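Local coordinates for protein DynE8 (Micromonospora chersina, PDB 4AMM) that is an iterative enediyne polyketide synthase of the dynemicin pathway, represented here by its acyltransferase domain, which probably loads the acyl building blocks for chain growth, at residues L344-G349 and V366-G371; V99-P104 and A167-A172; R53-V58 and A384-G389; L177-A182 and V305-T310. All coordinates share one frame; numbering follows the deposited sequence.

Contact 1: residues L344-G349 and V366-G371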
loop_
_atom_site.group_PDB
_atom_site.type_symbol
_atom_site.label_atom_id
_atom_site.label_comp_id
_atom_site.label_asym_id
_atom_site.label_seq_id
_atom_site.Cartn_x
_atom_site.Cartn_y
_atom_site.Cartn_z
ATOM N N LEU A 344 3.592 11.337 3.455
ATOM C CA LEU A 344 2.995 10.177 4.015
ATOM C C LEU A 344 2.268 9.408 2.881
ATOM O O LEU A 344 1.684 9.989 1.973
ATOM C CB LEU A 344 2.093 10.687 5.156
ATOM C CG LEU A 344 1.324 9.709 5.978
ATOM C CD1 LEU A 344 1.058 10.411 7.265
ATOM C CD2 LEU A 344 0.034 9.381 5.215
ATOM N N LEU A 345 2.336 8.071 2.931
ATOM C CA LEU A 345 1.660 7.242 1.931
ATOM C C LEU A 345 0.595 6.443 2.643
ATOM O O LEU A 345 0.850 5.912 3.748
ATOM C CB LEU A 345 2.693 6.290 1.309
ATOM C CG LEU A 345 3.761 7.018 0.552
ATOM C CD1 LEU A 345 4.994 6.217 0.352
ATOM C CD2 LEU A 345 3.205 7.505 -0.781
ATOM N N VAL A 346 -0.562 6.277 2.063
ATOM C CA VAL A 346 -1.608 5.458 2.601
ATOM C C VAL A 346 -1.936 4.374 1.608
ATOM O O VAL A 346 -2.232 4.640 0.420
ATOM C CB VAL A 346 -2.908 6.333 2.873
ATOM C CG1 VAL A 346 -4.041 5.394 3.345
ATOM C CG2 VAL A 346 -2.546 7.367 3.963
ATOM N N GLU A 347 -1.810 3.128 2.036
ATOM C CA GLU A 347 -2.175 1.971 1.183
ATOM C C GLU A 347 -3.668 1.704 1.221
ATOM O O GLU A 347 -4.289 1.660 2.314
ATOM C CB GLU A 347 -1.312 0.773 1.655
ATOM C CG GLU A 347 -1.547 -0.517 0.851
ATOM C CD GLU A 347 -0.604 -1.641 1.285
ATOM O OE1 GLU A 347 0.149 -1.478 2.267
ATOM O OE2 GLU A 347 -0.500 -2.562 0.508
ATOM N N VAL A 348 -4.228 1.561 0.013
ATOM C CA VAL A 348 -5.712 1.415 -0.177
ATOM C C VAL A 348 -6.064 0.038 -0.767
ATOM O O VAL A 348 -6.124 -0.172 -1.977
ATOM C CB VAL A 348 -6.146 2.511 -1.167
ATOM C CG1 VAL A 348 -7.703 2.600 -1.323
ATOM C CG2 VAL A 348 -5.671 3.899 -0.717
ATOM N N GLY A 349 -6.232 -0.937 0.107
ATOM C CA GLY A 349 -6.366 -2.288 -0.433
ATOM C C GLY A 349 -6.175 -3.115 0.770
ATOM O O GLY A 349 -5.997 -2.641 1.931
ATOM N N VAL A 366 1.280 3.739 5.867
ATOM C CA VAL A 366 0.347 2.990 6.679
ATOM C C VAL A 366 -0.754 2.443 5.818
ATOM O O VAL A 366 -1.087 3.097 4.796
ATOM C CB VAL A 366 -0.175 3.901 7.802
ATOM C CG1 VAL A 366 -0.900 5.067 7.250
ATOM C CG2 VAL A 366 -1.039 3.148 8.786
ATOM N N SER A 367 -1.315 1.279 6.085
ATOM C CA SER A 367 -2.338 0.702 5.226
ATOM C C SER A 367 -3.694 0.822 5.876
ATOM O O SER A 367 -3.873 0.538 7.088
ATOM C CB SER A 367 -2.011 -0.797 4.999
ATOM O OG SER A 367 -3.037 -1.334 4.170
ATOM N N LEU A 368 -4.708 1.164 5.092
ATOM C CA LEU A 368 -6.089 1.071 5.517
ATOM C C LEU A 368 -6.529 -0.365 5.711
ATOM O O LEU A 368 -7.560 -0.555 6.373
ATOM C CB LEU A 368 -6.988 1.685 4.429
ATOM C CG LEU A 368 -6.997 3.198 4.450
ATOM C CD1 LEU A 368 -7.574 3.720 3.154
ATOM C CD2 LEU A 368 -7.827 3.770 5.660
ATOM N N ASP A 369 -5.857 -1.355 5.090
ATOM C CA ASP A 369 -6.193 -2.788 5.278
ATOM C C ASP A 369 -7.669 -3.041 5.001
ATOM O O ASP A 369 -8.399 -3.535 5.832
ATOM C CB ASP A 369 -5.704 -3.288 6.617
ATOM C CG ASP A 369 -5.672 -4.794 6.693
ATOM O OD1 ASP A 369 -5.851 -5.508 5.646
ATOM O OD2 ASP A 369 -5.421 -5.270 7.841
ATOM N N ALA A 370 -8.119 -2.576 3.838
ATOM C CA ALA A 370 -9.550 -2.625 3.470
ATOM C C ALA A 370 -10.043 -4.083 3.346
ATOM O O ALA A 370 -9.377 -4.917 2.748
ATOM C CB ALA A 370 -9.826 -1.878 2.158
ATOM N N GLY A 371 -11.183 -4.347 3.954
ATOM C CA GLY A 371 -11.760 -5.702 3.994
ATOM C C GLY A 371 -11.283 -6.584 5.133
ATOM O O GLY A 371 -11.675 -7.755 5.201
#
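Two parallel strands of a beta-alpha-beta unit meet here, 344-347 and 365-367, joined by helix 353-360 in the core of the acyltransferase domain. Val-346 pairs with Val-366 and Glu-347 with Ser-367. Between these residues Val-366 N donates to Leu-345 O at 3.1 Å and Glu-347 N to Val-366 O at 2.9 Å, and the ladder runs past the strand ends through Leu-368 N to Glu-347 O, also 2.9 Å. The last rung is bent: Ala-370 N reaches Gly-349 O at 2.9 Å from above the carbonyl plane.

Val-346 and, just past the strand, Leu-368 cross obliquely, CG1 of the valine lying 3.8 Å from the leucine CG. On the face of Glu-347 and Ser-367, the glutamate has its CG anti to the backbone N (chi1 -179°) and the chain extended beyond it; CG lies 3.7 Å from Ser-367 OG and OE1 3.5 Å from Ser-367 CB. Its carboxylate is held elsewhere, OE1 by Ser-355 N and OE2 by Leu-354 N, at the start of helix 353-360. An alanine at Glu-347 would probably leave those two backbone N-H groups without their acceptors and open a gap beside Ser-367. Ser-367 OG accepts from Asp-369 N at 3.0 Å, an ST turn that bends the chain after the strand, and also bonds to Gly-351 O.

Strand 99-103 flanks strand 344-347 on its other edge, helix 376-387 packs on Val-346 and Val-366, and Trp-161 of helix 144-165 touches Leu-368.

Contact 2: residues V99-P104 and A167-A172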
loop_
_atom_site.group_PDB
_atom_site.type_symbol
_atom_site.label_atom_id
_atom_site.label_comp_id
_atom_site.label_asym_id
_atom_site.label_seq_id
_atom_site.Cartn_x
_atom_site.Cartn_y
_atom_site.Cartn_z
ATOM N N VAL A 99 -0.000 13.758 0.678
ATOM C CA VAL A 99 -0.327 12.320 0.901
ATOM C C VAL A 99 -0.430 11.674 -0.398
ATOM O O VAL A 99 -1.127 12.125 -1.304
ATOM C CB VAL A 99 -1.659 12.183 1.695
ATOM C CG1 VAL A 99 -1.997 10.691 1.837
ATOM C CG2 VAL A 99 -1.499 12.774 3.102
ATOM N N GLY A 100 0.229 10.474 -0.536
ATOM C CA GLY A 100 0.118 9.679 -1.766
ATOM C C GLY A 100 -0.596 8.388 -1.469
ATOM O O GLY A 100 -0.529 7.927 -0.336
ATOM N N LEU A 101 -1.236 7.794 -2.460
ATOM C CA LEU A 101 -1.852 6.475 -2.325
ATOM C C LEU A 101 -1.031 5.353 -2.931
ATOM O O LEU A 101 -0.409 5.493 -3.954
ATOM C CB LEU A 101 -3.246 6.433 -2.952
ATOM C CG LEU A 101 -4.197 7.578 -2.544
ATOM C CD1 LEU A 101 -5.513 7.364 -3.265
ATOM C CD2 LEU A 101 -4.412 7.538 -1.051
ATOM N N LEU A 102 -1.090 4.228 -2.239
ATOM C CA LEU A 102 -0.483 2.929 -2.751
ATOM C C LEU A 102 -1.531 1.890 -2.950
ATOM O O LEU A 102 -2.260 1.586 -2.007
ATOM C CB LEU A 102 0.525 2.438 -1.717
ATOM C CG LEU A 102 1.613 3.423 -1.267
ATOM C CD1 LEU A 102 2.447 2.794 -0.081
ATOM C CD2 LEU A 102 2.551 3.790 -2.372
ATOM N N PHE A 103 -1.608 1.336 -4.176
ATOM C CA PHE A 103 -2.598 0.298 -4.430
ATOM C C PHE A 103 -1.865 -1.052 -4.622
ATOM O O PHE A 103 -1.053 -1.186 -5.561
ATOM C CB PHE A 103 -3.374 0.618 -5.706
ATOM C CG PHE A 103 -4.389 1.757 -5.486
ATOM C CD1 PHE A 103 -5.626 1.441 -4.987
ATOM C CD2 PHE A 103 -4.086 3.094 -5.766
ATOM C CE1 PHE A 103 -6.597 2.452 -4.736
ATOM C CE2 PHE A 103 -5.077 4.123 -5.488
ATOM C CZ PHE A 103 -6.308 3.796 -5.003
ATOM N N PRO A 104 -2.129 -2.013 -3.713
ATOM C CA PRO A 104 -1.338 -3.254 -3.742
ATOM C C PRO A 104 -1.712 -4.165 -4.864
ATOM O O PRO A 104 -2.819 -4.156 -5.468
ATOM C CB PRO A 104 -1.712 -3.892 -2.410
ATOM C CG PRO A 104 -3.143 -3.475 -2.204
ATOM C CD PRO A 104 -3.158 -1.983 -2.675
ATOM N N ALA A 167 -11.194 12.545 0.455
ATOM C CA ALA A 167 -9.739 12.621 0.511
ATOM C C ALA A 167 -9.084 13.315 -0.647
ATOM O O ALA A 167 -9.522 13.166 -1.808
ATOM C CB ALA A 167 -9.192 11.137 0.636
ATOM N N ARG A 168 -8.035 14.059 -0.328
ATOM C CA ARG A 168 -7.291 14.796 -1.380
ATOM C C ARG A 168 -5.786 14.448 -1.415
ATOM O O ARG A 168 -4.917 15.219 -1.093
ATOM C CB ARG A 168 -7.406 16.275 -1.105
ATOM C CG ARG A 168 -8.844 16.791 -1.349
ATOM C CD ARG A 168 -8.897 18.341 -1.320
ATOM N NE ARG A 168 -8.487 18.770 0.002
ATOM C CZ ARG A 168 -8.004 19.950 0.362
ATOM N NH1 ARG A 168 -7.828 20.912 -0.534
ATOM N NH2 ARG A 168 -7.698 20.150 1.641
ATOM N N PRO A 169 -5.472 13.239 -1.853
ATOM C CA PRO A 169 -4.066 12.846 -2.081
ATOM C C PRO A 169 -3.497 13.577 -3.294
ATOM O O PRO A 169 -4.254 14.058 -4.160
ATOM C CB PRO A 169 -4.152 11.318 -2.340
ATOM C CG PRO A 169 -5.524 10.994 -2.427
ATOM C CD PRO A 169 -6.420 12.223 -2.398
ATOM N N VAL A 170 -2.175 13.602 -3.347
ATOM C CA VAL A 170 -1.455 14.242 -4.473
ATOM C C VAL A 170 -1.363 13.305 -5.678
ATOM O O VAL A 170 -1.041 13.755 -6.784
ATOM C CB VAL A 170 -0.048 14.745 -4.064
ATOM C CG1 VAL A 170 -0.117 15.826 -2.947
ATOM C CG2 VAL A 170 0.861 13.638 -3.634
ATOM N N GLY A 171 -1.528 11.979 -5.478
ATOM C CA GLY A 171 -1.319 11.081 -6.625
ATOM C C GLY A 171 -1.290 9.690 -6.052
ATOM O O GLY A 171 -1.431 9.519 -4.853
ATOM N N ALA A 172 -1.162 8.737 -6.955
ATOM C CA ALA A 172 -1.256 7.301 -6.548
ATOM C C ALA A 172 -0.279 6.548 -7.397
ATOM O O ALA A 172 0.083 6.899 -8.479
ATOM C CB ALA A 172 -2.626 6.770 -6.768
HETATM O O HOH W 1 -2.251 15.458 0.016
#
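Val-99 O takes the shortest polar bond between these segments, from Val-170 N at 2.7 Å, with the donor nearly along the C=O axis and an N-H...O angle of 163°. The same oxygen is closely surrounded by carbon: Pro-169 CB lies 3.3 Å away and Val-170 CG2 3.4 Å. That methyl is placed between the backbone N and the carbonyl carbon of its own residue. Further on, Leu-101 N donates to Gly-171 O at 3.0 Å, in the carbonyl plane and almost straight, where strands 99-103 and 171-174 run parallel and Leu-101 pairs with Ala-172. The pairing joins two interior strands of the parallel sheet, and strand 171-174 leads into the probable nucleophile elbow. A water accepts from Val-99 N and lies 2.9 Å from Arg-168 O.

The side chains meet on the face that carries Leu-101 and Ala-172. The branched end of Leu-101 lies across the ring of Pro-169, CG to CG 3.7 Å, while its CB packs against that of Ala-172. Beyond it Phe-103 turns the edge of its ring to Ala-172, whose CB lies in the ring plane, 3.8 Å from CE2. Trp-185 of helix 178-185 touches both Leu-101 and Ala-172.

The direct polar bonds across the contact are thus all backbone to backbone, and the side chains add apolar packing.

Contact 3: residues R53-V58 and A384-G389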
loop_
_atom_site.group_PDB
_atom_site.type_symbol
_atom_site.label_atom_id
_atom_site.label_comp_id
_atom_site.label_asym_id
_atom_site.label_seq_id
_atom_site.Cartn_x
_atom_site.Cartn_y
_atom_site.Cartn_z
ATOM N N ARG A 53 -3.352 19.462 14.268
ATOM C CA ARG A 53 -4.119 18.185 14.382
ATOM C C ARG A 53 -3.360 17.060 15.082
ATOM O O ARG A 53 -2.144 16.905 14.886
ATOM C CB ARG A 53 -4.496 17.730 12.972
ATOM C CG ARG A 53 -5.384 18.697 12.175
ATOM C CD ARG A 53 -5.823 18.131 10.839
ATOM N NE ARG A 53 -6.740 19.080 10.180
ATOM C CZ ARG A 53 -7.562 18.739 9.167
ATOM N NH1 ARG A 53 -7.614 17.487 8.664
ATOM N NH2 ARG A 53 -8.323 19.742 8.601
ATOM N N PHE A 54 -4.119 16.295 15.782
ATOM C CA PHE A 54 -3.662 15.049 16.452
ATOM C C PHE A 54 -4.592 13.999 15.996
ATOM O O PHE A 54 -5.833 14.149 16.004
ATOM C CB PHE A 54 -3.737 15.206 17.977
ATOM C CG PHE A 54 -3.594 13.926 18.757
ATOM C CD1 PHE A 54 -4.709 13.204 19.019
ATOM C CD2 PHE A 54 -2.339 13.543 19.193
ATOM C CE1 PHE A 54 -4.636 12.009 19.747
ATOM C CE2 PHE A 54 -2.240 12.343 19.930
ATOM C CZ PHE A 54 -3.370 11.601 20.190
ATOM N N ALA A 55 -4.091 12.756 15.717
ATOM C CA ALA A 55 -4.975 11.612 15.549
ATOM C C ALA A 55 -4.217 10.351 15.970
ATOM O O ALA A 55 -3.034 10.239 15.582
ATOM C CB ALA A 55 -5.380 11.453 14.044
ATOM N N ALA A 56 -4.905 9.431 16.621
ATOM C CA ALA A 56 -4.259 8.177 17.024
ATOM C C ALA A 56 -5.272 7.101 16.917
ATOM O O ALA A 56 -6.453 7.228 17.272
ATOM C CB ALA A 56 -3.787 8.311 18.469
ATOM N N ALA A 57 -4.777 5.923 16.513
ATOM C CA ALA A 57 -5.560 4.714 16.591
ATOM C C ALA A 57 -5.129 3.982 17.874
ATOM O O ALA A 57 -3.933 3.727 18.018
ATOM C CB ALA A 57 -5.270 3.852 15.383
ATOM N N VAL A 58 -6.078 3.644 18.696
ATOM C CA VAL A 58 -5.740 3.091 20.024
ATOM C C VAL A 58 -6.587 1.888 20.342
ATOM O O VAL A 58 -7.723 1.755 19.903
ATOM C CB VAL A 58 -5.878 4.186 21.123
ATOM C CG1 VAL A 58 -4.961 5.449 20.830
ATOM C CG2 VAL A 58 -7.368 4.585 21.285
ATOM N N ALA A 384 -4.049 8.875 9.875
ATOM C CA ALA A 384 -3.029 9.432 9.065
ATOM C C ALA A 384 -3.652 10.474 8.113
ATOM O O ALA A 384 -3.101 11.590 7.973
ATOM C CB ALA A 384 -2.265 8.353 8.246
ATOM N N LEU A 385 -4.743 10.104 7.409
ATOM C CA LEU A 385 -5.370 11.054 6.441
ATOM C C LEU A 385 -5.790 12.271 7.230
ATOM O O LEU A 385 -5.672 13.414 6.655
ATOM C CB LEU A 385 -6.543 10.367 5.843
ATOM C CG LEU A 385 -6.202 9.219 4.844
ATOM C CD1 LEU A 385 -7.391 8.433 4.448
ATOM C CD2 LEU A 385 -5.592 9.792 3.556
ATOM N N PHE A 386 -6.379 12.148 8.404
ATOM C CA PHE A 386 -6.881 13.327 9.127
ATOM C C PHE A 386 -5.737 14.184 9.575
ATOM O O PHE A 386 -5.707 15.402 9.338
ATOM C CB PHE A 386 -7.794 12.905 10.303
ATOM C CG PHE A 386 -8.307 14.080 11.104
ATOM C CD1 PHE A 386 -9.480 14.716 10.665
ATOM C CD2 PHE A 386 -7.619 14.550 12.186
ATOM C CE1 PHE A 386 -9.951 15.833 11.368
ATOM C CE2 PHE A 386 -8.058 15.669 12.877
ATOM C CZ PHE A 386 -9.281 16.305 12.476
ATOM N N ALA A 387 -4.711 13.648 10.230
ATOM C CA ALA A 387 -3.638 14.470 10.788
ATOM C C ALA A 387 -2.912 15.148 9.662
ATOM O O ALA A 387 -2.486 16.314 9.831
ATOM C CB ALA A 387 -2.707 13.631 11.653
ATOM N N ALA A 388 -2.699 14.503 8.532
ATOM C CA ALA A 388 -1.975 15.069 7.407
ATOM C C ALA A 388 -2.815 16.078 6.643
ATOM O O ALA A 388 -2.297 16.725 5.719
ATOM C CB ALA A 388 -1.487 13.946 6.459
ATOM N N GLY A 389 -4.102 16.239 7.015
ATOM C CA GLY A 389 -4.930 17.249 6.369
ATOM C C GLY A 389 -5.454 16.788 5.049
ATOM O O GLY A 389 -6.008 17.661 4.326
#
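Arg-53 lays its guanidinium over one face of the Phe-386 ring, the two planes 25° apart and CZ 4.6 Å from the ring centroid, which makes a cation-pi stack. CD of the arginine sits over the same face in a CH-pi contact, 4.3 Å from the centroid. The chain is extended from CG to NE, and the two side chains cross at about a right angle. Arg-53 NH1 also donates to Phe-386 O at 2.9 Å, on a lone pair in the carbonyl plane. That oxygen accepts a second bond, from Gly-389 N, part of the Schellman motif by which helix 376-387 closes; Gly-389 has the positive phi that favours glycine. Strand 52-58 of the four-stranded antiparallel sheet is thereby fastened to the end of this helix, near the C-terminus of the construct. Beyond the segments, NH2 has a salt bridge with Asp-392, NH1 also donates to Val-391 O and NE to Val-50 O. A methionine at Arg-53 would probably leave Asp-392 without its countercharge and Phe-386 O without one of its two donors. Farther along the strand, Ala-55 CB packs at 4.2 Å on both Phe-386 CD2 and Ala-387 CB.

Contact 4: residues L177-A182 and V305-T310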
loop_
_atom_site.group_PDB
_atom_site.type_symbol
_atom_site.label_atom_id
_atom_site.label_comp_id
_atom_site.label_asym_id
_atom_site.label_seq_id
_atom_site.Cartn_x
_atom_site.Cartn_y
_atom_site.Cartn_z
ATOM N N LEU A 177 -0.926 -5.597 -10.443
ATOM C CA LEU A 177 -2.366 -5.562 -10.400
ATOM C C LEU A 177 -2.918 -4.226 -9.890
ATOM O O LEU A 177 -3.973 -3.742 -10.353
ATOM C CB LEU A 177 -2.885 -6.713 -9.490
ATOM C CG LEU A 177 -4.380 -6.740 -9.211
ATOM C CD1 LEU A 177 -5.201 -6.962 -10.514
ATOM C CD2 LEU A 177 -4.645 -7.800 -8.176
ATOM N N GLY A 178 -2.271 -3.693 -8.849
ATOM C CA GLY A 178 -2.789 -2.427 -8.264
ATOM C C GLY A 178 -2.823 -1.272 -9.242
ATOM O O GLY A 178 -3.571 -0.318 -8.933
ATOM N N GLU A 179 -2.079 -1.299 -10.323
ATOM C CA GLU A 179 -2.184 -0.176 -11.287
ATOM C C GLU A 179 -3.613 -0.114 -11.791
ATOM O O GLU A 179 -4.069 0.972 -12.141
ATOM C CB GLU A 179 -1.207 -0.393 -12.404
ATOM C CG GLU A 179 -1.070 0.889 -13.309
ATOM C CD GLU A 179 0.358 1.221 -13.632
ATOM O OE1 GLU A 179 1.272 1.037 -12.800
ATOM O OE2 GLU A 179 0.635 1.782 -14.747
ATOM N N LEU A 180 -4.331 -1.195 -11.923
ATOM C CA LEU A 180 -5.774 -1.172 -12.307
ATOM C C LEU A 180 -6.612 -0.366 -11.330
ATOM O O LEU A 180 -7.428 0.493 -11.764
ATOM C CB LEU A 180 -6.422 -2.555 -12.440
ATOM C CG LEU A 180 -6.072 -3.300 -13.712
ATOM C CD1 LEU A 180 -4.563 -3.648 -13.829
ATOM C CD2 LEU A 180 -6.917 -4.583 -13.718
ATOM N N ALA A 181 -6.384 -0.518 -10.041
ATOM C CA ALA A 181 -7.143 0.212 -9.027
ATOM C C ALA A 181 -6.665 1.659 -9.063
ATOM O O ALA A 181 -7.547 2.580 -8.888
ATOM C CB ALA A 181 -6.906 -0.393 -7.662
ATOM N N ALA A 182 -5.382 1.955 -9.236
ATOM C CA ALA A 182 -4.909 3.331 -9.308
ATOM C C ALA A 182 -5.597 4.041 -10.486
ATOM O O ALA A 182 -6.002 5.236 -10.324
ATOM C CB ALA A 182 -3.383 3.411 -9.398
ATOM N N VAL A 305 -1.033 9.569 -11.673
ATOM C CA VAL A 305 -0.687 8.138 -11.456
ATOM C C VAL A 305 0.768 7.927 -11.826
ATOM O O VAL A 305 1.143 8.215 -12.954
ATOM C CB VAL A 305 -1.587 7.259 -12.284
ATOM C CG1 VAL A 305 -1.181 5.746 -12.007
ATOM C CG2 VAL A 305 -3.021 7.399 -11.878
ATOM N N ALA A 306 1.636 7.504 -10.879
ATOM C CA ALA A 306 3.022 7.163 -11.174
ATOM C C ALA A 306 3.008 5.681 -11.571
ATOM O O ALA A 306 2.642 4.849 -10.733
ATOM C CB ALA A 306 3.868 7.371 -9.916
ATOM N N SER A 307 3.305 5.377 -12.808
ATOM C CA SER A 307 3.158 4.015 -13.344
ATOM C C SER A 307 4.354 3.167 -12.909
ATOM O O SER A 307 5.504 3.502 -13.055
ATOM C CB SER A 307 3.153 4.112 -14.835
ATOM O OG SER A 307 3.064 2.769 -15.417
ATOM N N THR A 308 3.993 1.961 -12.462
ATOM C CA THR A 308 4.994 0.896 -12.249
ATOM C C THR A 308 5.214 0.066 -13.505
ATOM O O THR A 308 5.979 -0.914 -13.483
ATOM C CB THR A 308 4.651 -0.039 -11.077
ATOM O OG1 THR A 308 3.483 -0.810 -11.326
ATOM C CG2 THR A 308 4.543 0.773 -9.784
ATOM N N VAL A 309 4.646 0.491 -14.629
ATOM C CA VAL A 309 5.006 -0.123 -15.938
ATOM C C VAL A 309 6.094 0.705 -16.603
ATOM O O VAL A 309 7.100 0.242 -17.050
ATOM C CB VAL A 309 3.787 -0.218 -16.878
ATOM C CG1 VAL A 309 4.169 -0.972 -18.156
ATOM C CG2 VAL A 309 2.649 -0.931 -16.201
ATOM N N THR A 310 5.864 2.032 -16.628
ATOM C CA THR A 310 6.802 2.974 -17.296
ATOM C C THR A 310 7.766 3.606 -16.364
ATOM O O THR A 310 8.842 4.067 -16.803
ATOM C CB THR A 310 6.065 4.088 -17.996
ATOM O OG1 THR A 310 5.382 4.847 -17.031
ATOM C CG2 THR A 310 5.031 3.524 -18.996
#
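The first turns of helix 178-185 stand beside the short edge strand 305-306 and the loop after it, the nearest CA pair being Ala-182 with Val-305 at 6.7 Å, and no backbone-to-backbone bond joins them. Glu-179 bridges the gap with its carboxylate. Its CG is anti to the backbone N (chi1 -169°), and the chain then bends at chi2 (135°). OE2 accepts from Ser-307 OG at 2.7 Å and OE1 from Thr-308 N at 2.9 Å, each through its syn lone pair, so the carboxylate takes the two donors as a fork.

Ser-307 OG is itself an acceptor for Val-309 N at 2.9 Å and Thr-310 N at 3.1 Å, an ST turn and ST motif that fold the loop around the hydroxyl. Thr-308 OG1 bonds to Gly-174 O, at the end of strand 171-174, the first glycine of the probable nucleophile elbow. One turn along the helix, Ala-182 CB packs on Val-305 CG1 at 4.1 Å.

With its hydroxyl donating a hydrogen bond to Glu-179 and its oxygen taking two backbone N-H groups, Ser-307 relays the grip of the carboxylate to the loop. The two bonds on the carboxylate fix its rotation, tying the helix that follows the probable elbow to loop 307-310.

Contacts 4, 2 and 1 step across one parallel sheet, in the order 305-306, 171-174, 99-103, 344-347, 365-367. Contacts 1 and 2 have centres about 9 Å apart and share a border where Val-348 N probably bonds to Leu-102 O; contacts 2 and 4, with centres about 12 Å apart, meet where Ala-306 N probably bonds to Ala-172 O. Contact 3 lies at the far side, its centre about 27 Å from that of contact 4, where the antiparallel sheet meets helix 376-387, which also packs on contacts 1 and 2. Along the chain, contact 3 spans the other three, its strand coming first and its helix last, so the chain's late return ties the smaller sheet to the acyltransferase core.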